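Local atomic coordinates of putative polysaccharide deacetylase (Bdellovibrio bacteriovorus HD100, PDB entry 5JP6), a protein that probably removes acetyl groups from peptidoglycan, as a zinc-dependent hydrolase of the polysaccharide deacetylase (NodB, carbohydrate esterase 4) family. Residues H120-E123 with Q124-S127; T310-N313 with E314-L317; F348-E351 with L352-G356. The protein carries 1 engineered substitution. All coordinates share one frame; numbering follows the deposited sequence.

Overall arrangement
All three contacts are local, each at one end of a helix, and they come in series along the chain. Contact 1 is the last two turns of helix 110-126, contact 2 the loop and capped first turn that open helix 313-327, and contact 3 the end of helix 339-354. Contacts 1 and 2 touch, with centres about 11 Å apart, and contact 2 touches contact 3 at a centre distance of about 17 Å. The centres of contacts 1 and 3 are about 21 Å apart. Gln124 of contact 1 bonds to Asn313 of contact 2, docking the end of helix 110-126 on the start of helix 313-327; all three contacts lie away from the zinc site.

Contact 1. Residues H120-E123 with Q124-S127; sequences HFDE and QRES
Gln124 N reaches back to His120 O at 2.9 Å and Arg125 N to Phe121 O at 3.0 Å, the i to i+4 bonds of the last two turns of alpha-helix 110-126. Beyond them the pattern tightens: Glu126 N bonds to Glu123 O, while its bond to Asp122 O is weak. Gln124 folds over His120: its CG, anti to its own carbonyl carbon (chi1 -64°), lies over the imidazole face, a CH-pi contact 3.8 Å from the ring centroid. The bend at chi2 (-68°) then turns the amide almost parallel to the ring, with the Gln124 NE2 end near CE1. The polar ends are engaged by the NodB region, for His120 NE2 bonds to Arg340 and Gln124 OE1 accepts from Asn313 N. A water joins Gln124 NE2 to Glu123 OE1. Arg125 bends at chi3 to bring its guanidinium back alongside Asp122, with Phe121 O over one of its faces. A salt bridge ties Arg125 NH2 to Glu343. Another water spans Asp122 OD1 and Arg125 NH2. The short salt bridge within the turn, Arg125 NH1 to Asp122 OD1 at 2.7 Å, lies close to the guanidinium plane and meets the carboxylate oxygen on its anti side.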
loop_
_atom_site.group_PDB
_atom_site.type_symbol
_atom_site.label_atom_id
_atom_site.label_comp_id
_atom_site.label_asym_id
_atom_site.label_seq_id
_atom_site.Cartn_x
_atom_site.Cartn_y
_atom_site.Cartn_z
ATOM N N HIS A 120 -1.166 -10.904 -18.076
ATOM C CA HIS A 120 -0.902 -11.748 -16.899
ATOM C C HIS A 120 -2.092 -11.664 -15.933
ATOM O O HIS A 120 -2.625 -12.690 -15.503
ATOM C CB HIS A 120 0.384 -11.326 -16.195
ATOM C CG HIS A 120 0.514 -11.878 -14.815
ATOM N ND1 HIS A 120 0.965 -13.152 -14.556
ATOM C CD2 HIS A 120 0.224 -11.335 -13.614
ATOM C CE1 HIS A 120 0.957 -13.369 -13.254
ATOM N NE2 HIS A 120 0.518 -12.278 -12.663
ATOM N N PHE A 121 -2.533 -10.447 -15.598
ATOM C CA PHE A 121 -3.691 -10.313 -14.655
ATOM C C PHE A 121 -4.981 -10.817 -15.276
ATOM O O PHE A 121 -5.795 -11.331 -14.549
ATOM C CB PHE A 121 -3.811 -8.919 -14.085
ATOM C CG PHE A 121 -2.756 -8.624 -13.025
ATOM C CD1 PHE A 121 -2.713 -9.246 -11.772
ATOM C CD2 PHE A 121 -1.768 -7.729 -13.349
ATOM C CE1 PHE A 121 -1.739 -8.900 -10.859
ATOM C CE2 PHE A 121 -0.810 -7.387 -12.451
ATOM C CZ PHE A 121 -0.778 -7.996 -11.214
ATOM N N ASP A 122 -5.134 -10.753 -16.599
ATOM C CA ASP A 122 -6.283 -11.378 -17.268
ATOM C C ASP A 122 -6.304 -12.876 -16.986
ATOM O O ASP A 122 -7.336 -13.469 -16.632
ATOM C CB ASP A 122 -6.220 -11.171 -18.774
ATOM C CG ASP A 122 -6.530 -9.740 -19.218
ATOM O OD1 ASP A 122 -7.051 -8.914 -18.422
ATOM O OD2 ASP A 122 -6.246 -9.440 -20.412
ATOM N N GLU A 123 -5.144 -13.488 -17.153
ATOM C CA GLU A 123 -5.021 -14.943 -16.968
ATOM C C GLU A 123 -5.287 -15.327 -15.517
ATOM O O GLU A 123 -6.016 -16.290 -15.216
ATOM C CB GLU A 123 -3.622 -15.394 -17.371
ATOM C CG GLU A 123 -3.334 -15.329 -18.849
ATOM C CD GLU A 123 -1.865 -15.559 -19.174
ATOM O OE1 GLU A 123 -1.085 -15.867 -18.255
ATOM O OE2 GLU A 123 -1.493 -15.490 -20.369
ATOM N N GLN A 124 -4.758 -14.504 -14.611
ATOM C CA GLN A 124 -4.963 -14.702 -13.161
ATOM C C GLN A 124 -6.428 -14.621 -12.769
ATOM O O GLN A 124 -6.879 -15.346 -11.925
ATOM C CB GLN A 124 -4.160 -13.693 -12.357
ATOM C CG GLN A 124 -2.645 -13.823 -12.512
ATOM C CD GLN A 124 -2.137 -15.088 -11.891
ATOM O OE1 GLN A 124 -2.232 -15.277 -10.686
ATOM N NE2 GLN A 124 -1.609 -15.969 -12.708
ATOM N N ARG A 125 -7.158 -13.727 -13.418
ATOM C CA ARG A 125 -8.551 -13.501 -13.129
ATOM C C ARG A 125 -9.419 -14.723 -13.495
ATOM O O ARG A 125 -10.473 -14.963 -12.883
ATOM C CB ARG A 125 -8.978 -12.233 -13.926
ATOM C CG ARG A 125 -10.038 -11.402 -13.357
ATOM C CD ARG A 125 -10.217 -10.121 -14.157
ATOM N NE ARG A 125 -9.169 -9.145 -13.928
ATOM C CZ ARG A 125 -8.351 -8.693 -14.866
ATOM N NH1 ARG A 125 -8.515 -9.047 -16.141
ATOM N NH2 ARG A 125 -7.359 -7.862 -14.539
ATOM N N GLU A 126 -8.981 -15.517 -14.470
ATOM C CA GLU A 126 -9.789 -16.626 -15.023
ATOM C C GLU A 126 -10.183 -17.643 -13.972
ATOM O O GLU A 126 -11.275 -18.222 -14.025
ATOM C CB GLU A 126 -9.008 -17.370 -16.118
ATOM C CG GLU A 126 -8.863 -16.600 -17.425
ATOM C CD GLU A 126 -8.035 -17.359 -18.468
ATOM O OE1 GLU A 126 -7.918 -18.614 -18.364
ATOM O OE2 GLU A 126 -7.468 -16.704 -19.370
ATOM N N SER A 127 -9.301 -17.887 -13.020
ATOM C CA SER A 127 -9.537 -18.932 -12.046
ATOM C C SER A 127 -10.182 -18.440 -10.755
ATOM O O SER A 127 -10.336 -19.218 -9.811
ATOM C CB SER A 127 -8.232 -19.679 -11.746
ATOM O OG SER A 127 -7.268 -18.812 -11.195
HETATM O O HOH W 1 -5.605 -6.802 -16.714
HETATM O O HOH W 2 -0.863 -16.251 -15.495
#

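Contact 2. Residues T310-N313 with E314-L317; sequences TQSN and EQLL
Ser312 OG accepts from Gln315 N at 3.0 Å, with an N-H...O angle of 158°. The hydroxyl is placed for this by chi1 of 62°, which sets OG between the backbone N and the carbonyl carbon. Ser312 also offers its carbonyl: Leu316 N donates to Ser312 O at 3.0 Å. One residue on, Leu317 N binds Asn313 O at the same length, and the alpha-helical pattern is established. Ahead of the serine, Gln311 turns its extended side chain across Leu316 at about a right angle. Its CG lies 3.9 Å from Leu316 CB, and its NE2 is 3.8 Å from the methyl CD1. These are the positions of a hydrophobic staple, just before the cap and four after it, though with a glutamine at the outer one the motif's definition is not strictly met. The Gln311 amide is fixed by other groups: NE2 donates to Arg309 O, and a water donates to Gln311 OE1 at 2.8 Å. Asn313 OD1 receives Arg340 NH1, and the backbone N of Asn313 bonds to Gln124 OE1 of helix 110-126. Leu316 and Leu317 both pack on Ile344 of helix 339-354. The arrangement is a classic serine N-cap, opening helix 313-327 of the NodB homology region.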
loop_
_atom_site.group_PDB
_atom_site.type_symbol
_atom_site.label_atom_id
_atom_site.label_comp_id
_atom_site.label_asym_id
_atom_site.label_seq_id
_atom_site.Cartn_x
_atom_site.Cartn_y
_atom_site.Cartn_z
ATOM N N THR A 310 6.176 -10.776 -5.124
ATOM C CA THR A 310 5.635 -11.259 -6.391
ATOM C C THR A 310 5.187 -12.700 -6.186
ATOM O O THR A 310 5.958 -13.562 -5.711
ATOM C CB THR A 310 6.645 -11.180 -7.527
ATOM O OG1 THR A 310 7.123 -9.842 -7.655
ATOM C CG2 THR A 310 6.037 -11.647 -8.873
ATOM N N GLN A 311 3.947 -12.958 -6.593
ATOM C CA GLN A 311 3.332 -14.272 -6.410
ATOM C C GLN A 311 2.029 -14.279 -7.191
ATOM O O GLN A 311 1.536 -13.205 -7.566
ATOM C CB GLN A 311 3.038 -14.540 -4.960
ATOM C CG GLN A 311 2.054 -13.567 -4.323
ATOM C CD GLN A 311 2.095 -13.605 -2.803
ATOM O OE1 GLN A 311 1.687 -14.592 -2.185
ATOM N NE2 GLN A 311 2.608 -12.556 -2.203
ATOM N N SER A 312 1.462 -15.456 -7.404
ATOM C CA SER A 312 0.166 -15.554 -8.078
ATOM C C SER A 312 -0.939 -14.965 -7.212
ATOM O O SER A 312 -0.816 -14.884 -5.978
ATOM C CB SER A 312 -0.149 -17.009 -8.390
ATOM O OG SER A 312 -0.252 -17.788 -7.214
ATOM N N ASN A 313 -2.050 -14.602 -7.845
ATOM C CA ASN A 313 -3.213 -14.190 -7.082
ATOM C C ASN A 313 -3.623 -15.265 -6.084
ATOM O O ASN A 313 -3.950 -14.977 -4.936
ATOM C CB ASN A 313 -4.408 -13.977 -7.996
ATOM C CG ASN A 313 -4.324 -12.738 -8.876
ATOM O OD1 ASN A 313 -3.290 -12.185 -9.115
ATOM N ND2 ASN A 313 -5.493 -12.369 -9.432
ATOM N N GLU A 314 -3.588 -16.521 -6.535
ATOM C CA GLU A 314 -3.919 -17.704 -5.733
ATOM C C GLU A 314 -3.053 -17.800 -4.476
ATOM O O GLU A 314 -3.524 -18.018 -3.366
ATOM C CB GLU A 314 -3.723 -18.942 -6.629
ATOM C CG GLU A 314 -4.353 -20.223 -6.174
ATOM C CD GLU A 314 -4.588 -21.174 -7.378
ATOM O OE1 GLU A 314 -5.607 -20.949 -8.096
ATOM O OE2 GLU A 314 -3.783 -22.145 -7.592
ATOM N N GLN A 315 -1.739 -17.644 -4.644
ATOM C CA GLN A 315 -0.808 -17.691 -3.540
ATOM C C GLN A 315 -1.052 -16.555 -2.491
ATOM O O GLN A 315 -1.085 -16.773 -1.318
ATOM C CB GLN A 315 0.617 -17.712 -4.113
ATOM C CG GLN A 315 1.671 -17.729 -3.025
ATOM C CD GLN A 315 3.054 -17.998 -3.560
ATOM O OE1 GLN A 315 3.231 -18.468 -4.674
ATOM N NE2 GLN A 315 4.043 -17.666 -2.769
ATOM N N LEU A 316 -1.274 -15.353 -3.044
ATOM C CA LEU A 316 -1.526 -14.216 -2.172
ATOM C C LEU A 316 -2.776 -14.431 -1.324
ATOM O O LEU A 316 -2.738 -14.247 -0.110
ATOM C CB LEU A 316 -1.613 -12.924 -3.006
ATOM C CG LEU A 316 -1.901 -11.633 -2.208
ATOM C CD1 LEU A 316 -0.833 -11.448 -1.119
ATOM C CD2 LEU A 316 -1.953 -10.444 -3.128
ATOM N N LEU A 317 -3.881 -14.864 -1.946
ATOM C CA LEU A 317 -5.154 -15.141 -1.213
ATOM C C LEU A 317 -4.886 -16.223 -0.186
ATOM O O LEU A 317 -5.377 -16.123 0.919
ATOM C CB LEU A 317 -6.295 -15.554 -2.151
ATOM C CG LEU A 317 -6.978 -14.403 -2.842
ATOM C CD1 LEU A 317 -7.621 -14.861 -4.144
ATOM C CD2 LEU A 317 -7.986 -13.770 -1.859
HETATM O O HOH W 3 3.058 -15.932 -0.132
#

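Contact 3. Residues F348-E351 with L352-G356; sequences FLRE and LYNRG
One face of the Phe348 ring carries Leu352, whose CG sits 4.1 Å from the centroid and 22° off the ring normal, a CH-pi contact displaced toward the rim. Leu352 CD1 closes on the ring atom CE2 at 3.5 Å. Phe334 meets the same ring edge-to-face. This is the buried side of the last turns of alpha-helix 339-354, in the parallel-sheet fold of the NodB region, where Phe348 packs on helix 313-327 and both residues lean on strand 170-176. Toward the outer side, the Arg350 guanidinium has Asn354 OD1 at its edge, nearly in plane, with the two flat groups almost perpendicular. Arg350 NE donates to Asn354 OD1 at 2.7 Å in the conformer described here; a second one is deposited, which leaves the bond doubtful. The other branch of the amide turns to Glu351: Asn354 ND2 gives a hydrogen to Glu351 OE2 at 3.1 Å, coming from above the carboxylate plane. Glu351 reaches both of its partners because its chain bends at chi2 (-63°). The end of the Tyr353 side chain leads off from the turn, and its ring stacks on Phe144. The helix finishes in a Schellman motif: Gly356 takes positive phi, and its N bonds to Tyr353 O at 3.1 Å. Glu325 holds Arg355 NH1 in a salt bridge from the neighbouring helix. Within the turn, Arg355 NE makes a salt bridge of 2.8 Å with Glu351 OE1, using the anti lone pair of that oxygen, while NH2 adds only a weak bond to the same atom.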
loop_
_atom_site.group_PDB
_atom_site.type_symbol
_atom_site.label_atom_id
_atom_site.label_comp_id
_atom_site.label_asym_id
_atom_site.label_seq_id
_atom_site.Cartn_x
_atom_site.Cartn_y
_atom_site.Cartn_z
ATOM N N PHE A 348 -11.049 -11.735 -1.602
ATOM C CA PHE A 348 -10.626 -11.744 -0.210
ATOM C C PHE A 348 -11.795 -11.440 0.711
ATOM O O PHE A 348 -12.007 -12.109 1.713
ATOM C CB PHE A 348 -9.489 -10.741 0.009
ATOM C CG PHE A 348 -9.098 -10.574 1.444
ATOM C CD1 PHE A 348 -8.434 -11.572 2.110
ATOM C CD2 PHE A 348 -9.428 -9.421 2.159
ATOM C CE1 PHE A 348 -8.053 -11.421 3.437
ATOM C CE2 PHE A 348 -9.082 -9.294 3.486
ATOM C CZ PHE A 348 -8.391 -10.284 4.117
ATOM N N LEU A 349 -12.533 -10.388 0.371
ATOM C CA LEU A 349 -13.675 -10.000 1.159
ATOM C C LEU A 349 -14.746 -11.101 1.214
ATOM O O LEU A 349 -15.322 -11.347 2.265
ATOM C CB LEU A 349 -14.222 -8.671 0.653
ATOM C CG LEU A 349 -13.275 -7.458 0.789
ATOM C CD1 LEU A 349 -13.775 -6.271 -0.027
ATOM C CD2 LEU A 349 -13.057 -7.110 2.241
ATOM N N ARG A 350 -15.007 -11.730 0.077
ATOM C CA ARG A 350 -15.949 -12.833 0.045
ATOM C C ARG A 350 -15.476 -13.979 0.934
ATOM O O ARG A 350 -16.274 -14.550 1.682
ATOM C CB ARG A 350 -16.206 -13.284 -1.400
ATOM C CG ARG A 350 -17.119 -14.515 -1.553
ATOM C CD ARG A 350 -18.519 -14.404 -0.951
ATOM N NE ARG A 350 -19.164 -15.714 -0.766
ATOM C CZ ARG A 350 -19.893 -16.368 -1.663
ATOM N NH1 ARG A 350 -20.140 -15.869 -2.866
ATOM N NH2 ARG A 350 -20.403 -17.548 -1.338
ATOM N N GLU A 351 -14.191 -14.309 0.880
ATOM C CA GLU A 351 -13.670 -15.383 1.751
ATOM C C GLU A 351 -13.735 -15.004 3.241
ATOM O O GLU A 351 -14.068 -15.874 4.040
ATOM C CB GLU A 351 -12.275 -15.794 1.351
ATOM C CG GLU A 351 -12.261 -16.743 0.173
ATOM C CD GLU A 351 -12.977 -18.047 0.534
ATOM O OE1 GLU A 351 -12.603 -18.673 1.568
ATOM O OE2 GLU A 351 -13.928 -18.400 -0.188
ATOM N N LEU A 352 -13.447 -13.753 3.621
ATOM C CA LEU A 352 -13.614 -13.336 5.037
ATOM C C LEU A 352 -15.060 -13.650 5.438
ATOM O O LEU A 352 -15.318 -14.216 6.513
ATOM C CB LEU A 352 -13.327 -11.861 5.254
ATOM C CG LEU A 352 -11.901 -11.385 5.264
ATOM C CD1 LEU A 352 -11.878 -9.884 5.515
ATOM C CD2 LEU A 352 -11.069 -12.141 6.275
ATOM N N TYR A 353 -16.012 -13.219 4.616
ATOM C CA TYR A 353 -17.409 -13.459 4.889
ATOM C C TYR A 353 -17.740 -14.966 5.009
ATOM O O TYR A 353 -18.335 -15.402 6.015
ATOM C CB TYR A 353 -18.257 -12.814 3.795
ATOM C CG TYR A 353 -19.724 -12.958 4.014
ATOM C CD1 TYR A 353 -20.388 -12.115 4.899
ATOM C CD2 TYR A 353 -20.449 -13.897 3.319
ATOM C CE1 TYR A 353 -21.746 -12.214 5.084
ATOM C CE2 TYR A 353 -21.812 -14.007 3.505
ATOM C CZ TYR A 353 -22.437 -13.167 4.394
ATOM O OH TYR A 353 -23.773 -13.290 4.542
ATOM N N ASN A 354 -17.234 -15.749 4.051
ATOM C CA ASN A 354 -17.445 -17.190 4.040
ATOM C C ASN A 354 -16.898 -17.873 5.301
ATOM O O ASN A 354 -17.475 -18.873 5.826
ATOM C CB ASN A 354 -16.849 -17.864 2.796
ATOM C CG ASN A 354 -17.595 -17.559 1.515
ATOM O OD1 ASN A 354 -18.746 -17.128 1.523
ATOM N ND2 ASN A 354 -16.897 -17.787 0.383
ATOM N N ARG A 355 -15.771 -17.371 5.777
ATOM C CA ARG A 355 -15.047 -17.939 6.914
ATOM C C ARG A 355 -15.541 -17.462 8.268
ATOM O O ARG A 355 -14.993 -17.889 9.287
ATOM C CB ARG A 355 -13.540 -17.699 6.742
ATOM C CG ARG A 355 -12.986 -18.422 5.518
ATOM C CD ARG A 355 -11.636 -17.873 5.097
ATOM N NE ARG A 355 -11.115 -18.531 3.895
ATOM C CZ ARG A 355 -10.137 -19.424 3.849
ATOM N NH1 ARG A 355 -9.572 -19.879 4.949
ATOM N NH2 ARG A 355 -9.770 -19.915 2.675
ATOM N N GLY A 356 -16.544 -16.576 8.277
ATOM C CA GLY A 356 -17.182 -16.116 9.501
ATOM C C GLY A 356 -16.539 -14.918 10.149
ATOM O O GLY A 356 -16.807 -14.618 11.317
#